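Local coordinates for protein transferrin (Manduca sexta, PDB 6WB6) that binds and transports a single ferric ion per molecule together with a carbonate anion in the insect Manduca sexta, at residues Arg250-Val254 against Ala265-Ala269; Cys366-Ser370 against Ile381-Val385; Lys433-Tyr437 against Ser574-Cys578. Residue numbers count along the deposited sequence, not the author numbering.

The three contacts sit in different parts of a two-lobed transferrin, and none touches another. Contact 1 belongs to the N-terminal lobe, which holds iron and carbonate; the side chain of Trp268 is about 12 Å from the bound Fe(III) ion. Contacts 2 and 3 lie in the C-terminal lobe, away from the iron and carbonate, with centres about 31 Å apart. Contact 1 is about 36 Å from contact 2 and about 52 Å from contact 3, centre to centre, and lies across the chain's centre from the latter. The lobes repeat one plan: disulfide Cys253-Cys266 of contact 1 probably corresponds to Cys561-Cys578, whose second cysteine lies in contact 3, and Cys366-Cys384 of contact 2 to Cys17-Cys33.

Contact 1 (Arg250-Val254 against Ala265-Ala269); sequences RYLCV and ACSWA. With NAG (2-acetamido-2-deoxy-beta-D-glucopyranose), chain C.
The covalent tie comes first: Cys253 SG and Cys266 SG are bonded at 2.0 Å with chi3 -78°, Cys253 in rotamer m and Cys266 in p. Arg250-Leu252 is extended strand and the chain leaves the strand at Cys253; Ala265-Trp268 is irregular. The touching parts run 34° apart, with CA pairs Tyr251-Ala265 at 6.7 Å, Cys253-Cys266 at 5.4 Å and Val254-Trp268 at 6.5 Å.

Apolar contacts lie to both sides of the disulfide. Ala265 CB makes a CH-pi contact over the Tyr251 ring, 3.7 Å from its centroid, and Tyr251 CB is 3.8 Å from Cys266 SG. Val254 CG2 (chi1 t) meets Trp268 CB at 3.6 Å, while the Trp268 side chain (chi1 42°, p) packs on Ile126 and Met130 of helix 121-131.

No direct hydrogen bond crosses. A water lies 2.7 Å from Leu252 O and 2.6 Å from Cys266 O, spanning the gap. Glycan NAG O7 comes to 3.3 Å from Ser267 O, and Asn337 ND2 hydrogen-bonds Trp268 O.

Leu252 and Ala269 pair with Ile94 and Ala92 of strand 90-97. The disulfide ties the end of strand 249-252, first of a beta hairpin with 258-260, to the return before strand 269-271 in a transferrin lobe's mixed sheet.

Contact 2 (Cys366-Ser370 against Ile381-Val385); sequences CRAMS and ILDCV
Leu382, in rotamer t with chi2 70°, packs its CD2 against the helix, 3.8 Å from Cys366 O, 4.1 Å from Cys366 SG and 4.1 Å from Met369 CG. Cys366-Ser370 is regular helix, with Ser370 N hydrogen-bonded to Cys366 O at 2.8 Å. Ile381-Val385 is extended strand. The short axes run nearly antiparallel, 168° between their N-to-C directions, and approach to 7.8 Å, so the later strand residues meet the earlier helix residues: CA pairs are Cys366-Cys384 at 5.9 Å and Ser370-Leu382 at 5.0 Å.

One turn apart, Cys366 and Ser370 both direct CB toward the strand, where Cys384 and Leu382 point back. Cys366 SG (chi1 t) and Cys384 SG (chi1 m) form a disulfide of 2.0 Å with chi3 -89°. At the other end Ser370 OG, chi1 167°, donates a 2.6 Å hydrogen bond to Leu382 O. Two waters add bridges: one accepts from Arg367 NE at 2.9 Å and donates to Cys384 O at 2.7 Å, the other donates to Ser370 O at 2.9 Å and accepts from Leu382 N at 2.6 Å. Asp383 directs CB away from the helix, but its OD1 accepts a very short hydrogen bond, 2.5 Å, from Cys384 N.

Ile381, Asp383 and Val385 hydrogen-bond through their backbones to the parallel strand 352-357, and Leu382 also touches Val353 and Leu355. The arrangement is the beta-alpha-beta crossover that opens the C-terminal transferrin lobe, here stapled from helix to second strand by a disulfide.

Contact 3 (Lys433-Tyr437 against Ser574-Cys578); sequences KTPNY and SFATC
Tyr437, Phe575 and Ala576 carry most of this surface contact. Tyr437 (chi1 m, chi2 65°) begins a strand after an extended run from Thr434 and turns a ring face to the other segment: Ala576 CA stands 3.9 Å from the ring centroid, 8° off the normal, a CH-pi contact. Tyr437 CE2 is 3.5 Å from Ala576 O; the two CA atoms are 6.5 Å apart.

Phe575 (chi1 57°, p) lies beside that ring, its edge meeting Tyr437 CD1, which is 3.9 Å from Phe575 CD2. Phe575 CE2 reaches Thr434 CG2 at 3.9 Å. No hydrogen bond crosses.

Phe575 and Ala576, both with helical phi/psi, form the corner of a tight turn: Thr577 N donates a hydrogen bond to Ser574 O at 2.8 Å and Cys578 N one to Phe575 O at 3.1 Å. Earlier, Lys433 and Thr434 face Tyr429 in a G1 beta bulge. The turn before strand 581-582, ending in Cys578 (disulfide-bonded to Cys561), packs on the start of strand 437-443 and the loop before it, in the C-terminal lobe's mixed sheet.

Contact 1 (Arg250-Val254 against Ala265-Ala269)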
loop_
_atom_site.group_PDB
_atom_site.type_symbol
_atom_site.label_atom_id
_atom_site.label_comp_id
_atom_site.label_asym_id
_atom_site.label_seq_id
_atom_site.Cartn_x
_atom_site.Cartn_y
_atom_site.Cartn_z
ATOM N N ARG A 250 3.584 28.036 25.137
ATOM C CA ARG A 250 2.166 28.316 25.057
ATOM C C ARG A 250 1.558 27.520 23.910
ATOM O O ARG A 250 2.212 27.253 22.896
ATOM C CB ARG A 250 1.897 29.810 24.824
ATOM C CG ARG A 250 2.436 30.754 25.907
ATOM C CD ARG A 250 1.489 30.909 27.091
ATOM N NE ARG A 250 1.920 32.005 27.960
ATOM C CZ ARG A 250 2.897 31.924 28.859
ATOM N NH1 ARG A 250 3.560 30.798 29.032
ATOM N NH2 ARG A 250 3.206 32.977 29.592
ATOM N N TYR A 251 0.295 27.151 24.063
ATOM C CA TYR A 251 -0.458 26.749 22.899
ATOM C C TYR A 251 -0.784 28.008 22.117
ATOM O O TYR A 251 -1.039 29.060 22.695
ATOM C CB TYR A 251 -1.748 26.033 23.273
ATOM C CG TYR A 251 -1.602 24.800 24.101
ATOM C CD1 TYR A 251 -0.964 23.673 23.621
ATOM C CD2 TYR A 251 -2.175 24.740 25.354
ATOM C CE1 TYR A 251 -0.856 22.536 24.397
ATOM C CE2 TYR A 251 -2.086 23.625 26.123
ATOM C CZ TYR A 251 -1.428 22.521 25.652
ATOM O OH TYR A 251 -1.358 21.410 26.458
ATOM N N LEU A 252 -0.783 27.899 20.801
ATOM C CA LEU A 252 -1.312 28.935 19.938
ATOM C C LEU A 252 -2.703 28.488 19.497
ATOM O O LEU A 252 -2.862 27.389 18.943
ATOM C CB LEU A 252 -0.381 29.167 18.750
ATOM C CG LEU A 252 -0.851 30.186 17.711
ATOM C CD1 LEU A 252 -0.828 31.609 18.255
ATOM C CD2 LEU A 252 0.002 30.097 16.436
ATOM N N CYS A 253 -3.708 29.318 19.783
ATOM C CA CYS A 253 -5.103 29.009 19.496
ATOM C C CYS A 253 -5.523 29.562 18.133
ATOM O O CYS A 253 -4.896 30.474 17.588
ATOM C CB CYS A 253 -5.997 29.564 20.603
ATOM S SG CYS A 253 -5.417 29.167 22.283
ATOM N N VAL A 254 -6.584 28.972 17.558
ATOM C CA VAL A 254 -7.066 29.478 16.266
ATOM C C VAL A 254 -7.376 30.969 16.365
ATOM O O VAL A 254 -7.211 31.712 15.395
ATOM C CB VAL A 254 -8.294 28.684 15.766
ATOM C CG1 VAL A 254 -8.759 29.212 14.373
ATOM C CG2 VAL A 254 -7.979 27.217 15.676
ATOM N N ALA A 265 -6.107 22.908 26.905
ATOM C CA ALA A 265 -5.527 23.236 25.606
ATOM C C ALA A 265 -6.592 23.766 24.649
ATOM O O ALA A 265 -7.745 23.339 24.681
ATOM C CB ALA A 265 -4.843 21.995 25.015
ATOM N N CYS A 266 -6.214 24.742 23.827
ATOM C CA CYS A 266 -6.990 25.102 22.652
ATOM C C CYS A 266 -6.459 24.287 21.489
ATOM O O CYS A 266 -5.239 24.246 21.261
ATOM C CB CYS A 266 -6.871 26.586 22.341
ATOM S SG CYS A 266 -5.168 27.145 22.205
ATOM N N SER A 267 -7.376 23.664 20.752
ATOM C CA SER A 267 -7.057 22.632 19.773
ATOM C C SER A 267 -7.958 22.817 18.571
ATOM O O SER A 267 -9.167 22.958 18.723
ATOM C CB SER A 267 -7.242 21.231 20.372
ATOM O OG SER A 267 -7.222 20.225 19.366
ATOM N N TRP A 268 -7.374 22.845 17.378
ATOM C CA TRP A 268 -8.187 23.051 16.186
ATOM C C TRP A 268 -8.839 21.773 15.668
ATOM O O TRP A 268 -9.814 21.854 14.909
ATOM C CB TRP A 268 -7.368 23.699 15.056
ATOM C CG TRP A 268 -5.964 23.219 14.809
ATOM C CD1 TRP A 268 -5.337 22.129 15.350
ATOM C CD2 TRP A 268 -5.003 23.843 13.944
ATOM N NE1 TRP A 268 -4.053 22.042 14.873
ATOM C CE2 TRP A 268 -3.825 23.083 14.009
ATOM C CE3 TRP A 268 -5.032 24.974 13.121
ATOM C CZ2 TRP A 268 -2.690 23.409 13.283
ATOM C CZ3 TRP A 268 -3.911 25.294 12.405
ATOM C CH2 TRP A 268 -2.747 24.514 12.491
ATOM N N ALA A 269 -8.332 20.603 16.042
ATOM C CA ALA A 269 -8.983 19.355 15.679
ATOM C C ALA A 269 -8.457 18.250 16.569
ATOM O O ALA A 269 -7.387 18.374 17.178
ATOM C CB ALA A 269 -8.755 19.009 14.208
HETATM C C1 NAG C . -13.274 22.797 15.668
HETATM C C2 NAG C . -12.796 22.992 17.095
HETATM C C3 NAG C . -13.267 24.296 17.749
HETATM C C4 NAG C . -13.208 25.499 16.802
HETATM C C5 NAG C . -13.615 25.140 15.374
HETATM C C6 NAG C . -13.177 26.233 14.428
HETATM C C7 NAG C . -12.437 20.800 18.154
HETATM C C8 NAG C . -13.049 19.829 19.116
HETATM N N2 NAG C . -13.212 21.849 17.885
HETATM O O3 NAG C . -12.401 24.518 18.872
HETATM O O4 NAG C . -14.146 26.524 17.161
HETATM O O5 NAG C . -12.992 23.949 14.897
HETATM O O6 NAG C . -11.770 26.354 14.599
HETATM O O7 NAG C . -11.319 20.629 17.686
HETATM O O HOH W 1 -3.126 24.821 19.857
#

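Contact 2 (Cys366-Ser370 against Ile381-Val385)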
loop_
_atom_site.group_PDB
_atom_site.type_symbol
_atom_site.label_atom_id
_atom_site.label_comp_id
_atom_site.label_asym_id
_atom_site.label_seq_id
_atom_site.Cartn_x
_atom_site.Cartn_y
_atom_site.Cartn_z
ATOM N N CYS A 366 -12.781 -1.793 -7.803
ATOM C CA CYS A 366 -12.131 -0.491 -7.933
ATOM C C CYS A 366 -12.884 0.585 -7.156
ATOM O O CYS A 366 -12.276 1.471 -6.542
ATOM C CB CYS A 366 -12.026 -0.132 -9.415
ATOM S SG CYS A 366 -11.319 1.464 -9.733
ATOM N N ARG A 367 -14.216 0.510 -7.142
ATOM C CA ARG A 367 -14.992 1.514 -6.420
ATOM C C ARG A 367 -14.870 1.344 -4.911
ATOM O O ARG A 367 -14.845 2.339 -4.184
ATOM C CB ARG A 367 -16.453 1.457 -6.838
ATOM C CG ARG A 367 -16.664 2.079 -8.224
ATOM C CD ARG A 367 -18.133 2.005 -8.677
ATOM N NE ARG A 367 -18.312 2.696 -9.952
ATOM C CZ ARG A 367 -19.286 2.436 -10.815
ATOM N NH1 ARG A 367 -20.184 1.485 -10.544
ATOM N NH2 ARG A 367 -19.358 3.128 -11.953
ATOM N N ALA A 368 -14.851 0.100 -4.416
ATOM C CA ALA A 368 -14.664 -0.104 -2.980
ATOM C C ALA A 368 -13.254 0.303 -2.578
ATOM O O ALA A 368 -13.053 0.939 -1.543
ATOM C CB ALA A 368 -14.949 -1.566 -2.605
ATOM N N MET A 369 -12.280 0.003 -3.432
ATOM C CA MET A 369 -10.913 0.449 -3.205
ATOM C C MET A 369 -10.805 1.969 -3.232
ATOM O O MET A 369 -10.050 2.556 -2.452
ATOM C CB MET A 369 -10.009 -0.180 -4.255
ATOM C CG MET A 369 -8.557 0.123 -4.116
ATOM S SD MET A 369 -7.601 -1.077 -5.039
ATOM C CE MET A 369 -8.399 -0.986 -6.634
ATOM N N SER A 370 -11.535 2.634 -4.128
ATOM C CA SER A 370 -11.457 4.090 -4.192
ATOM C C SER A 370 -11.967 4.722 -2.913
ATOM O O SER A 370 -11.371 5.667 -2.408
ATOM C CB SER A 370 -12.263 4.640 -5.362
ATOM O OG SER A 370 -12.399 6.012 -5.196
ATOM N N ILE A 381 -7.488 10.989 -5.839
ATOM C CA ILE A 381 -8.706 10.199 -5.750
ATOM C C ILE A 381 -8.718 9.200 -6.878
ATOM O O ILE A 381 -8.399 9.528 -8.032
ATOM C CB ILE A 381 -9.935 11.122 -5.827
ATOM C CG1 ILE A 381 -9.987 12.022 -4.598
ATOM C CG2 ILE A 381 -11.232 10.324 -5.953
ATOM C CD1 ILE A 381 -10.679 13.343 -4.855
ATOM N N LEU A 382 -9.112 7.981 -6.565
ATOM C CA LEU A 382 -9.175 6.927 -7.566
ATOM C C LEU A 382 -10.556 6.938 -8.214
ATOM O O LEU A 382 -11.585 6.851 -7.529
ATOM C CB LEU A 382 -8.859 5.571 -6.939
ATOM C CG LEU A 382 -8.917 4.339 -7.822
ATOM C CD1 LEU A 382 -7.792 4.329 -8.825
ATOM C CD2 LEU A 382 -8.849 3.110 -6.941
ATOM N N ASP A 383 -10.586 7.059 -9.525
ATOM C CA ASP A 383 -11.828 6.847 -10.238
ATOM C C ASP A 383 -11.714 5.561 -11.036
ATOM O O ASP A 383 -10.620 5.039 -11.263
ATOM C CB ASP A 383 -12.160 8.034 -11.121
ATOM C CG ASP A 383 -13.567 7.986 -11.650
ATOM O OD1 ASP A 383 -14.314 7.047 -11.276
ATOM O OD2 ASP A 383 -13.928 8.890 -12.430
ATOM N N CYS A 384 -12.871 5.021 -11.393
ATOM C CA CYS A 384 -12.987 3.711 -12.011
ATOM C C CYS A 384 -13.752 3.848 -13.322
ATOM O O CYS A 384 -14.857 4.402 -13.347
ATOM C CB CYS A 384 -13.698 2.747 -11.051
ATOM S SG CYS A 384 -12.909 2.683 -9.415
ATOM N N VAL A 385 -13.166 3.345 -14.399
ATOM C CA VAL A 385 -13.739 3.448 -15.736
ATOM C C VAL A 385 -13.681 2.078 -16.395
ATOM O O VAL A 385 -12.650 1.400 -16.350
ATOM C CB VAL A 385 -13.001 4.491 -16.588
ATOM C CG1 VAL A 385 -13.434 4.390 -18.043
ATOM C CG2 VAL A 385 -13.287 5.884 -16.037
HETATM O O HOH W 2 -16.437 4.536 -11.102
HETATM O O HOH W 3 -9.698 7.401 -4.048
#

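Contact 3 (Lys433-Tyr437 against Ser574-Cys578)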
loop_
_atom_site.group_PDB
_atom_site.type_symbol
_atom_site.label_atom_id
_atom_site.label_comp_id
_atom_site.label_asym_id
_atom_site.label_seq_id
_atom_site.Cartn_x
_atom_site.Cartn_y
_atom_site.Cartn_z
ATOM N N LYS A 433 9.387 -10.002 -2.671
ATOM C CA LYS A 433 8.716 -8.910 -3.377
ATOM C C LYS A 433 9.504 -8.529 -4.630
ATOM O O LYS A 433 10.206 -7.519 -4.672
ATOM C CB LYS A 433 8.514 -7.721 -2.433
ATOM C CG LYS A 433 7.918 -8.150 -1.080
ATOM C CD LYS A 433 7.090 -7.085 -0.390
ATOM C CE LYS A 433 6.367 -7.706 0.818
ATOM N NZ LYS A 433 5.422 -6.763 1.509
ATOM N N THR A 434 9.378 -9.360 -5.652
ATOM C CA THR A 434 10.244 -9.417 -6.816
ATOM C C THR A 434 9.388 -9.855 -7.997
ATOM O O THR A 434 8.514 -10.707 -7.802
ATOM C CB THR A 434 11.340 -10.440 -6.514
ATOM O OG1 THR A 434 12.416 -9.817 -5.791
ATOM C CG2 THR A 434 11.837 -11.066 -7.731
ATOM N N PRO A 435 9.579 -9.324 -9.209
ATOM C CA PRO A 435 8.878 -9.923 -10.354
ATOM C C PRO A 435 9.357 -11.349 -10.543
ATOM O O PRO A 435 10.378 -11.748 -9.992
ATOM C CB PRO A 435 9.275 -9.042 -11.538
ATOM C CG PRO A 435 9.870 -7.805 -10.925
ATOM C CD PRO A 435 10.462 -8.224 -9.640
ATOM N N ASN A 436 8.602 -12.127 -11.312
ATOM C CA ASN A 436 9.111 -13.425 -11.729
ATOM C C ASN A 436 10.293 -13.232 -12.665
ATOM O O ASN A 436 10.405 -12.211 -13.348
ATOM C CB ASN A 436 8.035 -14.231 -12.434
ATOM C CG ASN A 436 6.910 -14.624 -11.504
ATOM O OD1 ASN A 436 7.146 -15.068 -10.377
ATOM N ND2 ASN A 436 5.682 -14.408 -11.949
ATOM N N TYR A 437 11.174 -14.227 -12.694
ATOM C CA TYR A 437 12.271 -14.273 -13.648
ATOM C C TYR A 437 12.206 -15.545 -14.475
ATOM O O TYR A 437 11.906 -16.631 -13.962
ATOM C CB TYR A 437 13.622 -14.209 -12.946
ATOM C CG TYR A 437 13.940 -12.834 -12.423
ATOM C CD1 TYR A 437 13.174 -12.262 -11.419
ATOM C CD2 TYR A 437 14.984 -12.105 -12.942
ATOM C CE1 TYR A 437 13.462 -11.002 -10.948
ATOM C CE2 TYR A 437 15.280 -10.851 -12.477
ATOM C CZ TYR A 437 14.519 -10.304 -11.482
ATOM O OH TYR A 437 14.809 -9.054 -11.002
ATOM N N SER A 574 18.265 -17.810 -5.891
ATOM C CA SER A 574 18.931 -16.588 -6.309
ATOM C C SER A 574 18.512 -16.148 -7.698
ATOM O O SER A 574 19.147 -15.255 -8.265
ATOM C CB SER A 574 20.449 -16.765 -6.264
ATOM O OG SER A 574 20.879 -17.491 -7.397
ATOM N N PHE A 575 17.438 -16.725 -8.238
ATOM C CA PHE A 575 16.967 -16.406 -9.583
ATOM C C PHE A 575 17.008 -14.913 -9.903
ATOM O O PHE A 575 17.317 -14.546 -11.041
ATOM C CB PHE A 575 15.547 -16.954 -9.789
ATOM C CG PHE A 575 14.550 -16.451 -8.795
ATOM C CD1 PHE A 575 14.364 -17.101 -7.596
ATOM C CD2 PHE A 575 13.799 -15.318 -9.061
ATOM C CE1 PHE A 575 13.450 -16.633 -6.669
ATOM C CE2 PHE A 575 12.880 -14.852 -8.153
ATOM C CZ PHE A 575 12.702 -15.506 -6.951
ATOM N N ALA A 576 16.740 -14.034 -8.925
ATOM C CA ALA A 576 16.733 -12.602 -9.222
ATOM C C ALA A 576 18.074 -12.093 -9.751
ATOM O O ALA A 576 18.110 -11.017 -10.344
ATOM C CB ALA A 576 16.339 -11.775 -7.998
ATOM N N THR A 577 19.170 -12.838 -9.580
ATOM C CA THR A 577 20.452 -12.436 -10.154
ATOM C C THR A 577 21.116 -13.547 -10.966
ATOM O O THR A 577 22.246 -13.367 -11.441
ATOM C CB THR A 577 21.412 -11.960 -9.050
ATOM O OG1 THR A 577 21.741 -13.061 -8.197
ATOM C CG2 THR A 577 20.774 -10.840 -8.234
ATOM N N CYS A 578 20.439 -14.680 -11.147
ATOM C CA CYS A 578 20.958 -15.851 -11.862
ATOM C C CYS A 578 19.804 -16.329 -12.736
ATOM O O CYS A 578 18.972 -17.125 -12.286
ATOM C CB CYS A 578 21.421 -16.955 -10.914
ATOM S SG CYS A 578 22.149 -18.374 -11.784
#